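Putative redox protein (Lactobacillus casei, PDB 2QL8) is a putative redox protein of the OsmC/Ohr family and, like characterised relatives, may reduce hydroperoxides, although its own substrate is not established. Local coordinates at residues Q35-S38 / P39-H43; K103-F107 / D108-A112. All coordinates share one frame; numbering follows the deposited sequence. Where two conformers were deposited one is given.

Interaction 1 (Q35-S38 / P39-H43); sequences QTSS and PMNDH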
ATOM      1  N   GLN A  35     -10.079  11.781   0.503  1.00 18.52           N
ATOM      2  CA  GLN A  35      -9.405  13.002   0.123  1.00 18.16           C
ATOM      3  C   GLN A  35      -7.903  12.823   0.279  1.00 16.76           C
ATOM      4  O   GLN A  35      -7.439  12.270   1.278  1.00 18.55           O
ATOM      5  CB  GLN A  35      -9.889  14.163   1.002  1.00 19.07           C
ATOM      6  CG  GLN A  35      -9.295  15.464   0.594  1.00 24.23           C
ATOM      7  CD  GLN A  35      -9.817  16.634   1.371  1.00 31.69           C
ATOM      8  OE1 GLN A  35     -10.171  16.528   2.558  1.00 31.62           O
ATOM      9  NE2 GLN A  35      -9.831  17.787   0.713  1.00 37.66           N
ATOM     10  N   THR A  36      -7.153  13.301  -0.709  1.00 16.95           N
ATOM     11  CA  THR A  36      -5.719  13.230  -0.705  1.00 16.62           C
ATOM     12  C   THR A  36      -5.097  14.645  -0.825  1.00 17.37           C
ATOM     13  O   THR A  36      -5.709  15.570  -1.361  1.00 20.23           O
ATOM     14  CB  THR A  36      -5.194  12.311  -1.856  1.00 17.06           C
ATOM     15  OG1 THR A  36      -5.569  12.839  -3.132  1.00 19.35           O
ATOM     16  CG2 THR A  36      -5.699  10.866  -1.684  1.00 17.22           C
ATOM     17  N   SER A  37      -3.861  14.760  -0.359  1.00 18.41           N
ATOM     18  CA  SER A  37      -3.087  15.991  -0.454  0.50 18.15           C
ATOM     19  C   SER A  37      -1.616  15.691  -0.262  1.00 17.95           C
ATOM     20  O   SER A  37      -1.221  14.613   0.195  1.00 19.07           O
ATOM     21  CB  SER A  37      -3.557  17.039   0.569  0.50 18.23           C
ATOM     22  OG  SER A  37      -3.386  16.620   1.908  0.50 17.04           O
ATOM     23  N   SER A  38      -0.771  16.641  -0.656  1.00 19.04           N
ATOM     24  CA  SER A  38       0.655  16.466  -0.510  1.00 19.08           C
ATOM     25  C   SER A  38       0.991  16.305   0.957  1.00 20.84           C
ATOM     26  O   SER A  38       0.506  17.078   1.788  1.00 21.49           O
ATOM     27  CB  SER A  38       1.426  17.697  -0.992  1.00 20.26           C
ATOM     28  OG  SER A  38       2.800  17.521  -0.742  1.00 22.37           O
ATOM     29  N   PRO A  39       1.878  15.356   1.284  1.00 20.49           N
ATOM     30  CA  PRO A  39       2.298  15.261   2.691  1.00 22.81           C
ATOM     31  C   PRO A  39       3.128  16.474   3.142  1.00 23.83           C
ATOM     32  O   PRO A  39       3.326  16.655   4.346  1.00 24.01           O
ATOM     33  CB  PRO A  39       3.161  14.005   2.732  1.00 23.03           C
ATOM     34  CG  PRO A  39       3.691  13.854   1.367  1.00 23.18           C
ATOM     35  CD  PRO A  39       2.548  14.353   0.447  1.00 21.94           C
HETATM   36  N   MSE A  40       3.618  17.263   2.173  1.00 22.70           N
HETATM   37  CA  MSE A  40       4.511  18.403   2.450  1.00 24.16           C
HETATM   38  C   MSE A  40       3.763  19.676   2.816  1.00 24.28           C
HETATM   39  O   MSE A  40       4.407  20.692   3.090  1.00 29.86           O
HETATM   40  CB  MSE A  40       5.452  18.655   1.277  1.00 24.70           C
HETATM   41  CG  MSE A  40       6.356  17.487   0.905  1.00 25.66           C
HETATM   42 SE   MSE A  40       7.240  16.639   2.441  0.75 26.58          SE
HETATM   43  CE  MSE A  40       8.518  18.042   2.771  1.00 28.12           C
ATOM     44  N   ASN A  41       2.447  19.659   2.868  1.00 25.14           N
ATOM     45  CA  ASN A  41       1.692  20.792   3.388  1.00 25.15           C
ATOM     46  C   ASN A  41       0.752  20.345   4.504  1.00 27.90           C
ATOM     47  O   ASN A  41       0.708  19.153   4.833  1.00 28.04           O
ATOM     48  CB  ASN A  41       0.941  21.497   2.252  1.00 25.48           C
ATOM     49  CG  ASN A  41      -0.119  20.622   1.589  1.00 25.52           C
ATOM     50  OD1 ASN A  41      -0.895  19.950   2.270  1.00 24.92           O
ATOM     51  ND2 ASN A  41      -0.193  20.678   0.262  1.00 26.06           N
ATOM     52  N   ASP A  42       0.008  21.299   5.077  1.00 29.28           N
ATOM     53  CA  ASP A  42      -0.885  21.050   6.193  0.70 29.53           C
ATOM     54  C   ASP A  42      -2.344  20.901   5.791  1.00 29.05           C
ATOM     55  O   ASP A  42      -3.247  20.931   6.638  1.00 31.17           O
ATOM     56  CB  ASP A  42      -0.737  22.171   7.238  0.70 31.06           C
ATOM     57  CG  ASP A  42      -1.108  23.556   6.694  0.70 37.27           C
ATOM     58  OD1 ASP A  42      -1.675  23.691   5.570  0.70 39.60           O
ATOM     59  OD2 ASP A  42      -0.809  24.540   7.423  0.70 46.30           O
ATOM     60  N   HIS A  43      -2.607  20.720   4.504  1.00 29.06           N
ATOM     61  CA  HIS A  43      -3.975  20.555   4.047  1.00 29.06           C
ATOM     62  C   HIS A  43      -4.553  19.245   4.526  1.00 28.85           C
ATOM     63  O   HIS A  43      -3.828  18.277   4.744  1.00 29.60           O
ATOM     64  CB  HIS A  43      -4.093  20.573   2.535  1.00 31.07           C
ATOM     65  CG  HIS A  43      -3.529  21.795   1.899  1.00 36.60           C
ATOM     66  ND1 HIS A  43      -3.656  22.043   0.550  1.00 39.89           N
ATOM     67  CD2 HIS A  43      -2.845  22.842   2.418  1.00 38.22           C
ATOM     68  CE1 HIS A  43      -3.061  23.190   0.266  1.00 41.97           C
ATOM     69  NE2 HIS A  43      -2.561  23.693   1.380  1.00 38.87           N
TER
HETATM   70  O   HOH W   1      -1.326  17.335   3.866  1.00 24.80           O

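Interaction 2 (K103-F107 / D108-A112); sequences KGVDF and DTAKA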
ATOM      1  N   LYS A 103       0.023  -8.962  23.153  1.00 22.70           N
ATOM      2  CA  LYS A 103      -0.117  -8.722  24.589  0.50 25.91           C
ATOM      3  C   LYS A 103      -0.257  -9.986  25.423  0.50 26.90           C
ATOM      4  O   LYS A 103       0.113  -9.991  26.603  0.50 26.41           O
ATOM      5  CB  LYS A 103      -1.318  -7.811  24.844  1.00 27.28           C
ATOM      6  CG  LYS A 103      -1.185  -6.924  26.078  1.00 32.47           C
ATOM      7  CD  LYS A 103      -2.319  -5.849  26.097  1.00 31.63           C
ATOM      8  N   GLY A 104      -0.762 -11.058  24.834  0.50 27.82           N
ATOM      9  CA  GLY A 104      -1.157 -12.196  25.636  0.50 30.56           C
ATOM     10  C   GLY A 104      -0.034 -13.121  26.069  0.50 32.66           C
ATOM     11  O   GLY A 104      -0.262 -14.062  26.825  0.50 35.72           O
ATOM     12  N   VAL A 105       1.182 -12.858  25.610  0.50 31.57           N
ATOM     13  CA  VAL A 105       2.207 -13.892  25.582  0.50 29.41           C
ATOM     14  C   VAL A 105       3.612 -13.423  25.954  1.00 30.00           C
ATOM     15  O   VAL A 105       3.896 -12.229  25.947  1.00 30.55           O
ATOM     16  CB  VAL A 105       2.252 -14.507  24.177  1.00 28.61           C
ATOM     17  CG1 VAL A 105       0.867 -14.975  23.764  1.00 27.59           C
ATOM     18  CG2 VAL A 105       2.804 -13.485  23.162  1.00 25.74           C
ATOM     19  N   ASP A 106       4.475 -14.378  26.253  1.00 30.76           N
ATOM     20  CA  ASP A 106       5.886 -14.135  26.497  1.00 32.84           C
ATOM     21  C   ASP A 106       6.573 -13.532  25.251  1.00 31.82           C
ATOM     22  O   ASP A 106       6.148 -13.771  24.099  1.00 30.44           O
ATOM     23  CB  ASP A 106       6.542 -15.460  26.917  1.00 34.73           C
ATOM     24  CG  ASP A 106       6.179 -16.633  25.961  1.00 39.49           C
ATOM     25  OD1 ASP A 106       4.949 -17.158  25.915  1.00 33.88           O
ATOM     26  OD2 ASP A 106       7.168 -16.990  25.253  1.00 43.99           O
ATOM     27  N   PHE A 107       7.609 -12.735  25.468  1.00 30.87           N
ATOM     28  CA  PHE A 107       8.282 -12.033  24.370  1.00 30.52           C
ATOM     29  C   PHE A 107       8.815 -12.974  23.283  1.00 29.71           C
ATOM     30  O   PHE A 107       8.732 -12.677  22.101  1.00 28.58           O
ATOM     31  CB  PHE A 107       9.391 -11.111  24.890  1.00 31.96           C
ATOM     32  CG  PHE A 107       9.887 -10.133  23.868  1.00 29.55           C
ATOM     33  CD1 PHE A 107       9.126  -9.016  23.539  1.00 31.68           C
ATOM     34  CD2 PHE A 107      11.069 -10.345  23.198  1.00 30.99           C
ATOM     35  CE1 PHE A 107       9.573  -8.114  22.590  1.00 31.64           C
ATOM     36  CE2 PHE A 107      11.513  -9.447  22.236  1.00 34.62           C
ATOM     37  CZ  PHE A 107      10.755  -8.332  21.946  1.00 30.58           C
ATOM     38  N   ASP A 108       9.346 -14.123  23.674  1.00 29.09           N
ATOM     39  CA  ASP A 108       9.824 -15.107  22.714  1.00 29.72           C
ATOM     40  C   ASP A 108       8.718 -15.616  21.786  1.00 25.33           C
ATOM     41  O   ASP A 108       8.968 -15.835  20.596  1.00 26.25           O
ATOM     42  CB  ASP A 108      10.509 -16.280  23.430  1.00 31.85           C
ATOM     43  CG  ASP A 108      11.905 -15.931  23.889  1.00 45.11           C
ATOM     44  OD1 ASP A 108      12.412 -14.803  23.602  1.00 47.56           O
ATOM     45  OD2 ASP A 108      12.507 -16.809  24.556  1.00 57.53           O
ATOM     46  N   THR A 109       7.504 -15.761  22.313  1.00 23.96           N
ATOM     47  CA  THR A 109       6.345 -16.194  21.527  1.00 23.50           C
ATOM     48  C   THR A 109       5.959 -15.034  20.581  1.00 22.07           C
ATOM     49  O   THR A 109       5.681 -15.255  19.414  1.00 22.02           O
ATOM     50  CB  THR A 109       5.108 -16.622  22.398  1.00 23.58           C
ATOM     51  OG1 THR A 109       5.481 -17.764  23.207  1.00 29.38           O
ATOM     52  CG2 THR A 109       3.877 -16.959  21.590  1.00 26.25           C
ATOM     53  N   ALA A 110       5.948 -13.807  21.100  1.00 22.78           N
ATOM     54  CA  ALA A 110       5.657 -12.624  20.266  1.00 20.99           C
ATOM     55  C   ALA A 110       6.641 -12.553  19.102  1.00 19.37           C
ATOM     56  O   ALA A 110       6.250 -12.275  17.938  1.00 19.71           O
ATOM     57  CB  ALA A 110       5.681 -11.339  21.077  1.00 21.24           C
ATOM     58  N   LYS A 111       7.909 -12.814  19.375  1.00 19.47           N
ATOM     59  CA  LYS A 111       8.943 -12.808  18.329  0.70 20.35           C
ATOM     60  C   LYS A 111       8.708 -13.907  17.303  1.00 19.72           C
ATOM     61  O   LYS A 111       8.801 -13.674  16.102  1.00 19.68           O
ATOM     62  CB  LYS A 111      10.365 -12.928  18.876  0.70 22.55           C
ATOM     63  CG  LYS A 111      10.807 -11.746  19.701  0.70 25.01           C
ATOM     64  CD  LYS A 111      12.295 -11.777  19.975  0.70 30.13           C
ATOM     65  CE  LYS A 111      12.682 -12.762  21.039  0.70 32.27           C
ATOM     66  NZ  LYS A 111      14.171 -12.952  21.097  0.70 37.43           N
ATOM     67  N   ALA A 112       8.374 -15.109  17.757  1.00 18.33           N
ATOM     68  CA  ALA A 112       8.095 -16.227  16.880  1.00 19.10           C
ATOM     69  C   ALA A 112       6.902 -15.891  15.990  1.00 18.44           C
ATOM     70  O   ALA A 112       6.921 -16.175  14.786  1.00 20.08           O
ATOM     71  CB  ALA A 112       7.850 -17.494  17.703  1.00 20.62           C
TER

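Interaction 1 (Q35-S38 / P39-H43)
Ser38 OG accepts the backbone N-H of Met40 at 3.0 Å, an ST turn laid over a type I beta turn from Ser38 to Asn41. The hydroxyl gets there because OG lies anti to the backbone N (chi1 176°), beside its carbonyl carbon and thus toward the peptides that follow. The bond closing the beta turn, from Asn41 N to Ser38 O, is nearly straight but weak at 3.4 Å. A water 2.8 Å from Ser38 O donates to that carbonyl and to His43 O, though more acceptors surround it than it has protons.

One residue further, Asn41 OD1 takes the N-H of His43 at 2.9 Å, an Asx turn in which the donor stands 37° above the amide's carbonyl plane. The other end of this amide, ND2, passes 3.6 Å from Ser38 CB and donates to Glu23 OE2, which also receives Ser38 N. Glu23 OE1 is paired with His43 ND1. Asn41 CG lies over one face of the imidazole, offset toward the rim, and His43 CB also approaches Ser37 CB to 4.1 Å. Pro39 and Met40, a selenomethionine, meet Tyr12 and Leu11 of the second subunit.

With Asn41 replaced by alanine, His43 N is likely to lose its side-chain acceptor, Glu23 one donor, and the imidazole the group over its face. Two side-chain oxygens thus hold successive bends by accepting backbone N-H groups, and the Glu23 carboxylate, probably charged, gathers donors from both ends of the beta turn and from His43.

Interaction 2 (K103-F107 / D108-A112)
Asp106 and Thr109 are turned so that their polar groups meet: the carboxylate carbon of Asp106 sits between its own backbone N and carbonyl carbon (chi1 49°), while Thr109 OG1 lies anti to its carbonyl carbon (chi1 -62°). The threonine hydroxyl donates to Asp106 OD2 at 2.8 Å, arriving on the syn side and 29° out of the carboxylate plane, with OD1 equally near. The same OD2 accepts Thr109 N weakly at 3.2 Å. Asp106 is the N-cap of helix 107-120; its carboxylate takes a short bond from the side chain of the third helical residue and a weak one from its backbone.

The helix itself starts from the Asp106 carbonyl, whose oxygen receives Ala110 N at 3.0 Å, nearly in line with the C=O bond; Thr109 N adds a weak bond to it. One residue along, Phe107 O takes Lys111 N.

Just before the N-cap, Val105 meets Thr109 at about a right angle, CB to CG2, and in the conformer described its CG2 lies 4.2 Å from Ala110 CB. This pairing of the residue before the N-cap with the fourth helical residue fits a hydrophobic staple. On another flank, in one of two lysine conformers, the Phe107 ring lies obliquely beside the aliphatic chain of Lys111: CE2 meets CD and CG, and CD2 meets CE. In that conformer the lysine bends at chi3, and NZ forms a long, tentative salt bridge of 3.6 Å with Asp108 OD1. Phe107, Ala110 and Lys111 also rest on Thr137 of strand 133-137.

Two acidic side chains at the helix start, Asp106 and Asp108, would be expected to interact favourably with the helix dipole, and the Thr109 hydroxyl and, weakly, its N-H probably stabilise the charge on Asp106.

In the fold
After strand 12-18 the chain runs through the antiparallel pair of strands 24-27 and 33-36. Interaction 1 follows at the end of the second of these, turning the chain into the loop that leads to helix 48-70, at a place where the second subunit also packs. After that helix and the long hairpin of strands 77-88 and 91-102, interaction 2 turns the chain from strand 91-102 into helix 107-120, which rests against strand 133-137. The two contacts follow in series, neither nesting nor crossing. The centres of interactions 1 and 2 are about 38 Å apart, on opposite sides of the chain's centre, and the contacts do not touch.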